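Protein (CD58) (Homo sapiens, PDB 1CCZ) binds the T-cell adhesion receptor CD2 through its immunoglobulin-like extracellular region, and so probably takes part in cell-cell adhesion. Local coordinates at residues A[99-105]-A[163-169]; A[108-114]-A[137-143]; A[124-128]-A[145-149]; A[6-10]-A[92-96]. All blocks are in the same frame, centred on the assembly; numbering follows the deposited sequence.

Interaction 1: residues A[99-105]-A[163-169]. With NAG (2-acetamido-2-deoxy-beta-D-glucopyranose), chain D.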
# COMPACT_ATOMS: atom_id res chain seq x y z
N PRO A 99 5.10 -12.88 -9.96
CA PRO A 99 5.45 -14.15 -9.32
C PRO A 99 6.13 -15.15 -10.26
O PRO A 99 5.94 -15.09 -11.49
CB PRO A 99 4.11 -14.70 -8.80
CG PRO A 99 3.11 -13.64 -9.02
CD PRO A 99 3.64 -12.66 -10.00
N MET A 100 6.91 -16.04 -9.68
CA MET A 100 7.60 -17.10 -10.41
C MET A 100 6.99 -18.43 -9.92
O MET A 100 6.80 -18.63 -8.71
CB MET A 100 9.09 -17.13 -10.10
CG MET A 100 9.94 -16.30 -11.04
SD MET A 100 11.72 -16.60 -10.82
CE MET A 100 11.73 -18.38 -10.18
N ILE A 101 6.70 -19.32 -10.85
CA ILE A 101 6.17 -20.62 -10.52
C ILE A 101 7.16 -21.71 -10.96
O ILE A 101 7.67 -21.68 -12.07
CB ILE A 101 4.82 -20.87 -11.23
CG1 ILE A 101 3.76 -19.89 -10.72
CG2 ILE A 101 4.40 -22.32 -11.03
CD1 ILE A 101 2.46 -19.98 -11.48
N TYR A 102 7.44 -22.66 -10.08
CA TYR A 102 8.30 -23.79 -10.45
C TYR A 102 7.81 -25.03 -9.70
O TYR A 102 6.95 -24.93 -8.82
CB TYR A 102 9.76 -23.48 -10.17
CG TYR A 102 10.08 -23.15 -8.76
CD1 TYR A 102 10.01 -21.84 -8.29
CD2 TYR A 102 10.53 -24.14 -7.90
CE1 TYR A 102 10.39 -21.52 -6.97
CE2 TYR A 102 10.91 -23.85 -6.60
CZ TYR A 102 10.84 -22.54 -6.14
OH TYR A 102 11.27 -22.28 -4.85
N TRP A 103 8.31 -26.21 -10.06
CA TRP A 103 7.82 -27.42 -9.41
C TRP A 103 8.82 -28.54 -9.35
O TRP A 103 9.86 -28.50 -10.01
CB TRP A 103 6.59 -27.93 -10.15
CG TRP A 103 6.88 -28.22 -11.60
CD1 TRP A 103 7.43 -29.36 -12.11
CD2 TRP A 103 6.68 -27.34 -12.71
NE1 TRP A 103 7.60 -29.24 -13.48
CE2 TRP A 103 7.15 -28.01 -13.87
CE3 TRP A 103 6.16 -26.04 -12.84
CZ2 TRP A 103 7.10 -27.42 -15.14
CZ3 TRP A 103 6.12 -25.46 -14.11
CH2 TRP A 103 6.59 -26.15 -15.24
N GLU A 104 8.47 -29.56 -8.57
CA GLU A 104 9.28 -30.77 -8.41
C GLU A 104 8.33 -31.92 -8.77
O GLU A 104 7.37 -32.19 -8.05
CB GLU A 104 9.74 -30.88 -6.96
CG GLU A 104 10.42 -32.18 -6.66
CD GLU A 104 11.51 -32.48 -7.65
OE1 GLU A 104 12.43 -31.63 -7.80
OE2 GLU A 104 11.45 -33.54 -8.30
N CYS A 105 8.58 -32.59 -9.88
CA CYS A 105 7.69 -33.66 -10.33
C CYS A 105 7.62 -34.85 -9.40
O CYS A 105 6.53 -35.39 -9.15
CB CYS A 105 8.10 -34.16 -11.71
SG CYS A 105 7.77 -32.99 -13.08
N GLU A 163 1.10 -14.90 -12.50
CA GLU A 163 1.81 -15.70 -13.47
C GLU A 163 0.95 -16.94 -13.62
O GLU A 163 0.30 -17.37 -12.67
CB GLU A 163 3.19 -16.08 -12.95
CG GLU A 163 3.98 -16.99 -13.88
CD GLU A 163 4.17 -16.37 -15.26
OE1 GLU A 163 3.21 -16.35 -16.07
OE2 GLU A 163 5.29 -15.89 -15.53
N MET A 164 0.92 -17.50 -14.81
CA MET A 164 0.16 -18.71 -15.03
C MET A 164 1.10 -19.71 -15.70
O MET A 164 1.83 -19.35 -16.62
CB MET A 164 -1.04 -18.40 -15.93
CG MET A 164 -1.95 -19.58 -16.08
SD MET A 164 -3.51 -19.12 -16.78
CE MET A 164 -4.52 -18.85 -15.27
N GLU A 165 1.11 -20.96 -15.23
CA GLU A 165 1.99 -21.96 -15.82
C GLU A 165 1.36 -23.34 -15.89
O GLU A 165 0.60 -23.71 -15.01
CB GLU A 165 3.30 -22.08 -15.03
CG GLU A 165 4.15 -20.81 -14.97
CD GLU A 165 4.66 -20.35 -16.33
OE1 GLU A 165 4.66 -21.14 -17.31
OE2 GLU A 165 5.05 -19.18 -16.43
N VAL A 166 1.68 -24.08 -16.94
CA VAL A 166 1.20 -25.46 -17.09
C VAL A 166 2.34 -26.33 -16.55
O VAL A 166 3.50 -26.16 -16.95
CB VAL A 166 0.93 -25.83 -18.60
CG1 VAL A 166 0.51 -27.29 -18.72
CG2 VAL A 166 -0.13 -24.96 -19.17
N VAL A 167 2.04 -27.24 -15.62
CA VAL A 167 3.06 -28.14 -15.07
C VAL A 167 3.35 -29.26 -16.08
O VAL A 167 2.43 -29.92 -16.58
CB VAL A 167 2.61 -28.77 -13.72
CG1 VAL A 167 3.60 -29.80 -13.26
CG2 VAL A 167 2.45 -27.67 -12.68
N ASN A 168 4.63 -29.48 -16.37
CA ASN A 168 5.06 -30.49 -17.34
C ASN A 168 5.77 -31.64 -16.62
O ASN A 168 6.97 -31.58 -16.36
CB ASN A 168 6.00 -29.83 -18.38
CG ASN A 168 6.73 -30.84 -19.27
OD1 ASN A 168 6.13 -31.80 -19.75
ND2 ASN A 168 8.01 -30.60 -19.50
N CYS A 169 5.00 -32.69 -16.31
CA CYS A 169 5.53 -33.87 -15.61
C CYS A 169 5.08 -35.18 -16.28
O CYS A 169 3.97 -35.27 -16.84
CB CYS A 169 5.04 -33.89 -14.15
SG CYS A 169 5.77 -32.64 -13.04
C1 NAG D . 9.96 -32.40 -2.59
C2 NAG D . 10.69 -31.13 -3.05
C3 NAG D . 11.06 -30.31 -1.82
C4 NAG D . 9.81 -30.02 -0.97
C5 NAG D . 9.02 -31.30 -0.68
C6 NAG D . 7.68 -31.00 -0.04
C7 NAG D . 12.75 -32.36 -3.61
C8 NAG D . 13.95 -32.49 -4.56
N2 NAG D . 11.88 -31.38 -3.87
O3 NAG D . 11.65 -29.08 -2.24
O4 NAG D . 10.19 -29.42 0.26
O5 NAG D . 8.75 -32.02 -1.90
O6 NAG D . 6.82 -32.13 -0.11
O7 NAG D . 12.64 -33.15 -2.67
O HOH W 1 7.21 -15.42 -13.73

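Interaction 2: residues A[108-114]-A[137-143]. With NAG (2-acetamido-2-deoxy-beta-D-glucopyranose), chain D.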
# COMPACT_ATOMS: atom_id res chain seq x y z
N ALA A 108 5.41 -34.14 -6.59
CA ALA A 108 4.27 -33.34 -7.04
C ALA A 108 4.07 -32.07 -6.22
O ALA A 108 2.95 -31.75 -5.82
CB ALA A 108 3.01 -34.18 -7.02
N THR A 109 5.15 -31.34 -6.01
CA THR A 109 5.08 -30.09 -5.26
C THR A 109 5.33 -28.89 -6.17
O THR A 109 6.35 -28.82 -6.84
CB THR A 109 6.12 -30.03 -4.15
OG1 THR A 109 5.92 -31.14 -3.27
CG2 THR A 109 6.01 -28.72 -3.38
N LEU A 110 4.39 -27.96 -6.15
CA LEU A 110 4.45 -26.74 -6.94
C LEU A 110 4.78 -25.59 -5.98
O LEU A 110 4.20 -25.52 -4.90
CB LEU A 110 3.08 -26.53 -7.58
CG LEU A 110 2.50 -25.26 -8.22
CD1 LEU A 110 2.91 -24.01 -7.50
CD2 LEU A 110 2.90 -25.24 -9.67
N THR A 111 5.70 -24.71 -6.36
CA THR A 111 6.04 -23.57 -5.51
C THR A 111 5.86 -22.28 -6.28
O THR A 111 6.18 -22.20 -7.47
CB THR A 111 7.48 -23.60 -5.02
OG1 THR A 111 7.68 -24.76 -4.22
CG2 THR A 111 7.78 -22.34 -4.20
N CYS A 112 5.35 -21.26 -5.59
CA CYS A 112 5.17 -19.95 -6.18
C CYS A 112 5.95 -18.98 -5.27
O CYS A 112 5.98 -19.16 -4.06
CB CYS A 112 3.70 -19.55 -6.20
SG CYS A 112 3.53 -17.83 -6.79
N GLU A 113 6.60 -17.98 -5.85
CA GLU A 113 7.33 -17.02 -5.05
C GLU A 113 7.32 -15.67 -5.74
O GLU A 113 7.00 -15.57 -6.92
CB GLU A 113 8.76 -17.49 -4.85
CG GLU A 113 9.58 -17.50 -6.11
CD GLU A 113 11.07 -17.48 -5.81
OE1 GLU A 113 11.53 -18.34 -5.04
OE2 GLU A 113 11.78 -16.59 -6.33
N VAL A 114 7.64 -14.62 -4.99
CA VAL A 114 7.65 -13.29 -5.57
C VAL A 114 8.75 -12.57 -4.83
O VAL A 114 8.89 -12.74 -3.62
CB VAL A 114 6.25 -12.58 -5.42
CG1 VAL A 114 5.91 -12.32 -3.96
CG2 VAL A 114 6.22 -11.29 -6.24
N LYS A 137 6.27 -14.71 0.94
CA LYS A 137 6.76 -14.48 -0.42
C LYS A 137 7.12 -15.79 -1.14
O LYS A 137 7.65 -15.79 -2.26
CB LYS A 137 7.91 -13.49 -0.41
CG LYS A 137 7.38 -12.07 -0.35
CD LYS A 137 8.49 -11.10 -0.60
CE LYS A 137 7.99 -9.70 -0.52
NZ LYS A 137 9.14 -8.82 -0.75
N THR A 138 6.83 -16.90 -0.48
CA THR A 138 7.01 -18.20 -1.10
C THR A 138 5.86 -19.05 -0.54
O THR A 138 5.45 -18.89 0.61
CB THR A 138 8.39 -18.81 -0.83
OG1 THR A 138 8.52 -19.99 -1.63
CG2 THR A 138 8.58 -19.16 0.63
N MET A 139 5.32 -19.93 -1.38
CA MET A 139 4.19 -20.78 -1.01
C MET A 139 4.27 -22.04 -1.83
O MET A 139 4.44 -21.97 -3.03
CB MET A 139 2.88 -20.07 -1.34
CG MET A 139 1.62 -20.91 -1.10
SD MET A 139 0.11 -19.89 -1.28
CE MET A 139 0.14 -19.62 -3.02
N SER A 140 4.15 -23.19 -1.19
CA SER A 140 4.21 -24.45 -1.92
C SER A 140 2.89 -25.19 -1.83
O SER A 140 2.09 -24.93 -0.93
CB SER A 140 5.33 -25.31 -1.37
OG SER A 140 6.58 -24.70 -1.67
N TYR A 141 2.66 -26.10 -2.75
CA TYR A 141 1.40 -26.83 -2.77
C TYR A 141 1.60 -28.18 -3.43
O TYR A 141 2.21 -28.27 -4.50
CB TYR A 141 0.35 -26.01 -3.53
CG TYR A 141 -0.90 -26.78 -3.89
CD1 TYR A 141 -1.99 -26.84 -3.01
CD2 TYR A 141 -1.00 -27.43 -5.11
CE1 TYR A 141 -3.15 -27.54 -3.36
CE2 TYR A 141 -2.15 -28.13 -5.46
CZ TYR A 141 -3.22 -28.19 -4.59
OH TYR A 141 -4.35 -28.87 -4.98
N GLN A 142 1.11 -29.23 -2.78
CA GLN A 142 1.23 -30.59 -3.32
C GLN A 142 -0.02 -30.80 -4.17
O GLN A 142 -1.14 -30.80 -3.65
CB GLN A 142 1.29 -31.59 -2.17
CG GLN A 142 2.70 -32.08 -1.88
CD GLN A 142 2.74 -33.60 -1.73
OE1 GLN A 142 1.87 -34.18 -1.06
NE2 GLN A 142 3.72 -34.24 -2.35
N TRP A 143 0.15 -30.96 -5.48
CA TRP A 143 -1.03 -31.10 -6.32
C TRP A 143 -1.66 -32.49 -6.34
O TRP A 143 -1.00 -33.51 -6.10
CB TRP A 143 -0.75 -30.60 -7.76
CG TRP A 143 0.20 -31.45 -8.57
CD1 TRP A 143 -0.08 -32.65 -9.19
CD2 TRP A 143 1.57 -31.15 -8.88
NE1 TRP A 143 1.03 -33.11 -9.86
CE2 TRP A 143 2.06 -32.21 -9.70
CE3 TRP A 143 2.44 -30.09 -8.56
CZ2 TRP A 143 3.37 -32.25 -10.19
CZ3 TRP A 143 3.74 -30.12 -9.05
CH2 TRP A 143 4.20 -31.20 -9.86
C1 NAG D . 9.96 -32.40 -2.59
C2 NAG D . 10.69 -31.13 -3.05
C3 NAG D . 11.06 -30.31 -1.82
C4 NAG D . 9.81 -30.02 -0.97
C5 NAG D . 9.02 -31.30 -0.68
C6 NAG D . 7.68 -31.00 -0.04
C7 NAG D . 12.75 -32.36 -3.61
C8 NAG D . 13.95 -32.49 -4.56
N2 NAG D . 11.88 -31.38 -3.87
O3 NAG D . 11.65 -29.08 -2.24
O4 NAG D . 10.19 -29.42 0.26
O5 NAG D . 8.75 -32.02 -1.90
O6 NAG D . 6.82 -32.13 -0.11
O7 NAG D . 12.64 -33.15 -2.67
O HOH W 2 10.59 -20.16 -3.30

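Interaction 3: residues A[124-128]-A[145-149]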
# COMPACT_ATOMS: atom_id res chain seq x y z
N LEU A 124 -3.02 -18.96 -4.83
CA LEU A 124 -2.89 -19.97 -5.87
C LEU A 124 -4.23 -20.47 -6.39
O LEU A 124 -5.16 -20.71 -5.61
CB LEU A 124 -2.07 -21.14 -5.35
CG LEU A 124 -1.68 -22.23 -6.36
CD1 LEU A 124 -0.71 -21.69 -7.38
CD2 LEU A 124 -1.08 -23.40 -5.60
N TYR A 125 -4.32 -20.62 -7.71
CA TYR A 125 -5.53 -21.10 -8.38
C TYR A 125 -5.20 -22.20 -9.39
O TYR A 125 -4.11 -22.22 -9.96
CB TYR A 125 -6.22 -19.97 -9.13
CG TYR A 125 -6.46 -18.74 -8.30
CD1 TYR A 125 -5.44 -17.82 -8.06
CD2 TYR A 125 -7.73 -18.47 -7.78
CE1 TYR A 125 -5.67 -16.65 -7.33
CE2 TYR A 125 -7.98 -17.31 -7.04
CZ TYR A 125 -6.94 -16.40 -6.82
OH TYR A 125 -7.19 -15.25 -6.12
N GLN A 126 -6.11 -23.14 -9.58
CA GLN A 126 -5.92 -24.19 -10.58
C GLN A 126 -7.30 -24.25 -11.21
O GLN A 126 -8.27 -24.61 -10.54
CB GLN A 126 -5.56 -25.54 -10.00
CG GLN A 126 -5.57 -26.61 -11.08
CD GLN A 126 -4.89 -27.87 -10.64
OE1 GLN A 126 -5.08 -28.32 -9.51
NE2 GLN A 126 -4.09 -28.46 -11.52
N GLY A 127 -7.38 -23.87 -12.47
CA GLY A 127 -8.68 -23.83 -13.11
C GLY A 127 -9.37 -22.63 -12.48
O GLY A 127 -8.75 -21.58 -12.27
N LYS A 128 -10.64 -22.79 -12.16
CA LYS A 128 -11.40 -21.70 -11.56
C LYS A 128 -11.49 -21.88 -10.03
O LYS A 128 -12.41 -21.38 -9.37
CB LYS A 128 -12.81 -21.66 -12.19
CG LYS A 128 -13.84 -22.68 -11.62
CD LYS A 128 -15.09 -22.84 -12.53
CE LYS A 128 -16.32 -22.10 -11.97
NZ LYS A 128 -17.16 -22.96 -11.09
N ASN A 145 -4.02 -33.07 -8.97
CA ASN A 145 -4.26 -33.26 -10.40
C ASN A 145 -3.65 -32.14 -11.24
O ASN A 145 -3.31 -31.07 -10.72
CB ASN A 145 -5.76 -33.32 -10.67
CG ASN A 145 -6.39 -31.97 -10.68
OD1 ASN A 145 -6.44 -31.31 -11.71
ND2 ASN A 145 -6.88 -31.54 -9.53
N LEU A 146 -3.53 -32.39 -12.55
CA LEU A 146 -2.98 -31.42 -13.47
C LEU A 146 -3.93 -31.19 -14.64
O LEU A 146 -3.51 -31.02 -15.77
CB LEU A 146 -1.61 -31.90 -13.97
CG LEU A 146 -0.56 -31.98 -12.85
CD1 LEU A 146 0.73 -32.51 -13.41
CD2 LEU A 146 -0.35 -30.62 -12.22
N ARG A 147 -5.22 -31.16 -14.34
CA ARG A 147 -6.22 -30.95 -15.38
C ARG A 147 -6.28 -29.50 -15.88
O ARG A 147 -6.88 -29.22 -16.92
CB ARG A 147 -7.60 -31.36 -14.86
CG ARG A 147 -7.76 -32.86 -14.62
CD ARG A 147 -9.23 -33.20 -14.38
NE ARG A 147 -9.72 -32.66 -13.11
CZ ARG A 147 -9.53 -33.24 -11.92
NH1 ARG A 147 -8.86 -34.39 -11.83
NH2 ARG A 147 -10.01 -32.68 -10.82
N ALA A 148 -5.70 -28.58 -15.13
CA ALA A 148 -5.69 -27.18 -15.54
C ALA A 148 -4.38 -26.53 -15.11
O ALA A 148 -3.70 -27.04 -14.22
CB ALA A 148 -6.86 -26.44 -14.91
N PRO A 149 -3.98 -25.44 -15.77
CA PRO A 149 -2.73 -24.79 -15.37
C PRO A 149 -2.91 -24.12 -14.01
O PRO A 149 -4.03 -23.99 -13.51
CB PRO A 149 -2.48 -23.77 -16.48
CG PRO A 149 -3.79 -23.56 -17.13
CD PRO A 149 -4.62 -24.80 -16.93
O HOH W 3 -4.33 -29.98 -7.67
O HOH W 4 -7.57 -28.79 -8.57
O HOH W 5 -5.93 -22.16 -14.35

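Interaction 4: residues A[6-10]-A[92-96]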
# COMPACT_ATOMS: atom_id res chain seq x y z
N TYR A 6 -3.10 3.91 1.99
CA TYR A 6 -2.04 3.08 1.45
C TYR A 6 -1.36 3.75 0.28
O TYR A 6 -1.98 3.99 -0.75
CB TYR A 6 -2.63 1.73 1.05
CG TYR A 6 -3.31 1.05 2.21
CD1 TYR A 6 -2.56 0.39 3.19
CD2 TYR A 6 -4.70 1.14 2.39
CE1 TYR A 6 -3.15 -0.15 4.32
CE2 TYR A 6 -5.31 0.61 3.53
CZ TYR A 6 -4.53 -0.03 4.49
OH TYR A 6 -5.11 -0.53 5.65
N GLY A 7 -0.08 4.06 0.43
CA GLY A 7 0.63 4.71 -0.65
C GLY A 7 1.77 3.85 -1.16
O GLY A 7 2.15 2.87 -0.53
N VAL A 8 2.31 4.23 -2.32
CA VAL A 8 3.40 3.49 -2.92
C VAL A 8 4.68 4.27 -2.86
O VAL A 8 4.67 5.49 -3.02
CB VAL A 8 3.13 3.19 -4.39
CG1 VAL A 8 4.16 2.23 -4.93
CG2 VAL A 8 1.76 2.62 -4.52
N VAL A 9 5.79 3.57 -2.62
CA VAL A 9 7.09 4.20 -2.54
C VAL A 9 7.23 5.02 -3.82
O VAL A 9 6.83 4.57 -4.89
CB VAL A 9 8.22 3.15 -2.47
CG1 VAL A 9 9.48 3.78 -1.94
CG2 VAL A 9 7.83 2.06 -1.56
N TYR A 10 7.78 6.22 -3.68
CA TYR A 10 7.99 7.18 -4.78
C TYR A 10 6.70 7.77 -5.34
O TYR A 10 6.75 8.68 -6.17
CB TYR A 10 8.82 6.55 -5.91
CG TYR A 10 10.08 5.87 -5.43
CD1 TYR A 10 10.82 6.41 -4.37
CD2 TYR A 10 10.49 4.66 -5.96
CE1 TYR A 10 11.94 5.75 -3.84
CE2 TYR A 10 11.60 3.98 -5.45
CZ TYR A 10 12.32 4.53 -4.39
OH TYR A 10 13.37 3.82 -3.84
N VAL A 92 3.26 2.89 3.66
CA VAL A 92 3.97 3.06 2.39
C VAL A 92 4.46 1.68 1.93
O VAL A 92 5.31 1.05 2.56
CB VAL A 92 5.17 4.00 2.54
CG1 VAL A 92 5.93 4.08 1.23
CG2 VAL A 92 4.68 5.38 3.00
N LEU A 93 3.90 1.22 0.82
CA LEU A 93 4.22 -0.09 0.31
C LEU A 93 4.97 -0.10 -0.99
O LEU A 93 4.81 0.76 -1.85
CB LEU A 93 2.93 -0.90 0.13
CG LEU A 93 2.15 -1.29 1.39
CD1 LEU A 93 1.22 -0.18 1.76
CD2 LEU A 93 1.35 -2.53 1.13
N GLU A 94 5.81 -1.11 -1.12
CA GLU A 94 6.54 -1.30 -2.34
C GLU A 94 5.63 -2.25 -3.18
O GLU A 94 4.96 -3.14 -2.63
CB GLU A 94 7.90 -1.88 -1.97
CG GLU A 94 8.46 -2.93 -2.85
CD GLU A 94 9.70 -3.53 -2.21
OE1 GLU A 94 10.31 -2.80 -1.38
OE2 GLU A 94 10.05 -4.70 -2.51
N MET A 95 5.52 -2.02 -4.47
CA MET A 95 4.68 -2.85 -5.33
C MET A 95 5.28 -4.24 -5.51
O MET A 95 6.51 -4.40 -5.44
CB MET A 95 4.52 -2.19 -6.68
CG MET A 95 3.49 -1.08 -6.67
SD MET A 95 3.43 -0.24 -8.25
CE MET A 95 5.23 -0.06 -8.58
N VAL A 96 4.42 -5.24 -5.73
CA VAL A 96 4.89 -6.62 -5.92
C VAL A 96 5.49 -6.77 -7.31
O VAL A 96 5.15 -6.00 -8.23
CB VAL A 96 3.71 -7.66 -5.80
CG1 VAL A 96 3.08 -7.60 -4.44
CG2 VAL A 96 2.66 -7.40 -6.87

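Interaction 1: residues A[99-105]-A[163-169]
The indole of W103 carries the methyl CG1 of V167 over one face, a CH-pi contact of 3.8 Å to the centroid of the five-membered ring and only 2° off its normal. C169 SG approaches the same ring obliquely, 3.8 Å from W103 CD1, as a sulfur-aromatic contact. Backbone atoms of 163-169 also reach the six-membered part: V166 O lies 3.5 Å from W103 CH2 and N168 N 3.4 Å from W103 CZ2. Beside the ring, C105 SG and C169 SG form a disulfide with a chi3 of -91°, a covalent tie between the two segments. Farther along, I101 and E165 run alongside each other head to tail, I101 CB meeting E165 CG at 3.8 Å, and a water donates to both P99 O and E163 OE2. No direct hydrogen bond crosses the contact. Strands 100-104 and 163-165, 26° from parallel, belong to the two facing sheets of the C2-set immunoglobulin domain: 100-104 pairs with strand 109-113, 159-165 pairs with strand 150-156, and W143 touches W103, V167 and C169.

Interaction 2: residues A[108-114]-A[137-143]
L110 and Y141 form a hydrogen-bonded pair in the antiparallel pairing of strands 109-113 and 138-142, part of one sheet of the C2-set immunoglobulin sandwich. L110 N gives a nearly straight bond to Y141 O (2.8 Å, 177°), and Y141 N returns one to L110 O; C112 and M139 repeat the pattern. L110, C112, M139 and Y141 turn their side chains to the buried face, where M139 and Y141 meet L124 of strand 121-126 and C112 is joined by a disulfide to C152. At the end of the pairing W143 folds back over A108: A108 CB lies over one face of the indole, 3.7 Å from the centroid of the five-membered ring, and L110 CB touches W143 CE3 at 3.7 Å. A G1 beta bulge at A108 and T109 sets two residues against E104 of the next strand.

The other face, with T109, T111, E113, T138, S140 and Q142, is more polar; T138 and Q142 are its solvent-exposed members. A water bridges E113 OE1 and T138 OG1, while Q142 NE2 bonds to N107 O. T109 OG1 is hydrogen-bonded to N107 OD1 and receives a weak bond from O6 of the attached glycan sugar. Between these, the hydroxyls of T111 and S140 meet directly: both oxygens stand beside their own backbone N (chi1 -62° and -67°), and T111 OG1 lies 2.8 Å from S140 OG, a hydrogen bond whose donor could be either.

Interaction 3: residues A[124-128]-A[145-149]
Q126 and G127, where strand 121-126 gives way to a turn, lie against A148 and P149 of an irregular loop, with CA atoms 5.8 Å apart for Q126 and P149 and 5.1 Å for G127 and A148. The side chain of Q126 carries most of the contact. CG stands opposite the backbone N (chi1 172°) and the chain runs on extended, which delivers the terminal amide to the inner side of the loop. There NE2 uses both of its hydrogens: one bond goes to A148 O at 3.1 Å and is almost straight (174°), the other to N145 O at 2.8 Å. Both acceptors lie close to the plane of the Q126 amide, although NE2 itself stands above the carbonyl plane of N145. The loop joins strand 138-142 to strand 150-156, and so connects the two sheets of the C2-set immunoglobulin domain. It is shaped from within by an Asx turn, N145 OD1 accepting from R147 N at 2.9 Å. The side chains of N145 and Q126 cross at a slant, their amide planes nearly parallel (12°), and a water links Q126 OE1 to N145 ND2. A second water donates to the same OE1, so two waters and two carbonyls fix the rotation of the glutamine amide. A148 CB packs against G127, 3.6 Å from its N. On that side a further water accepts from G127 N and donates to P149 O.

Interaction 4: residues A[6-10]-A[92-96]
Y6 and L93 run alongside each other in the same direction, with L93 CD1 at the edge of the tyrosine ring, near its plane and 4.1 Å from CD1 of Y6. V8 and M95 instead meet roughly perpendicular, V8 CG1 touching M95 CG at 3.8 Å. V9 reaches back over segment 92-96: its CG2, beside its own backbone N (chi1 -161° places CG1 opposite), sits 3.3 Å from L93 O and also touches V92 CG1 at 3.9 Å and CB of E94. The backbones under these side chains form a short parallel pairing, G7 with V92 and V8 with L93, at the edge of the mixed sheet of the N-terminal domain; a first strand running parallel to the last is a feature of V-set immunoglobulin domains. L93 N gives a straight bond to G7 O (2.8 Å, 177°). V9 N donates a hydrogen bond to L93 O at 3.1 Å, the donor standing well above that carbonyl plane. Beyond L93 the chain leaves the sheet for the second domain, where E94 OE2 bonds to G117 N and E94 O to N156 ND2, while V8 touches V158 and M95 touches S159.

From the N terminus, interaction 4 comes first: strand 2-8 meets the end of strand 86-93 and closes a loop that spans nearly the whole N-terminal domain. The chain then leaves 92-96 and, two residues later, enters 99-105, where interaction 1 opens; it closes at the C-terminal end and encloses the second domain. Interactions 2 and 3 both nest inside it and cross each other, since 124-128 falls between 108-114 and 137-143 while 145-149 follows. Interaction 2 pairs two strands of one sheet, interaction 1 spans both, and interaction 3 fastens the connecting loop to the other. Interactions 2 and 3 touch through the core side of the sheets, interactions 1 and 3 through P149 and V166.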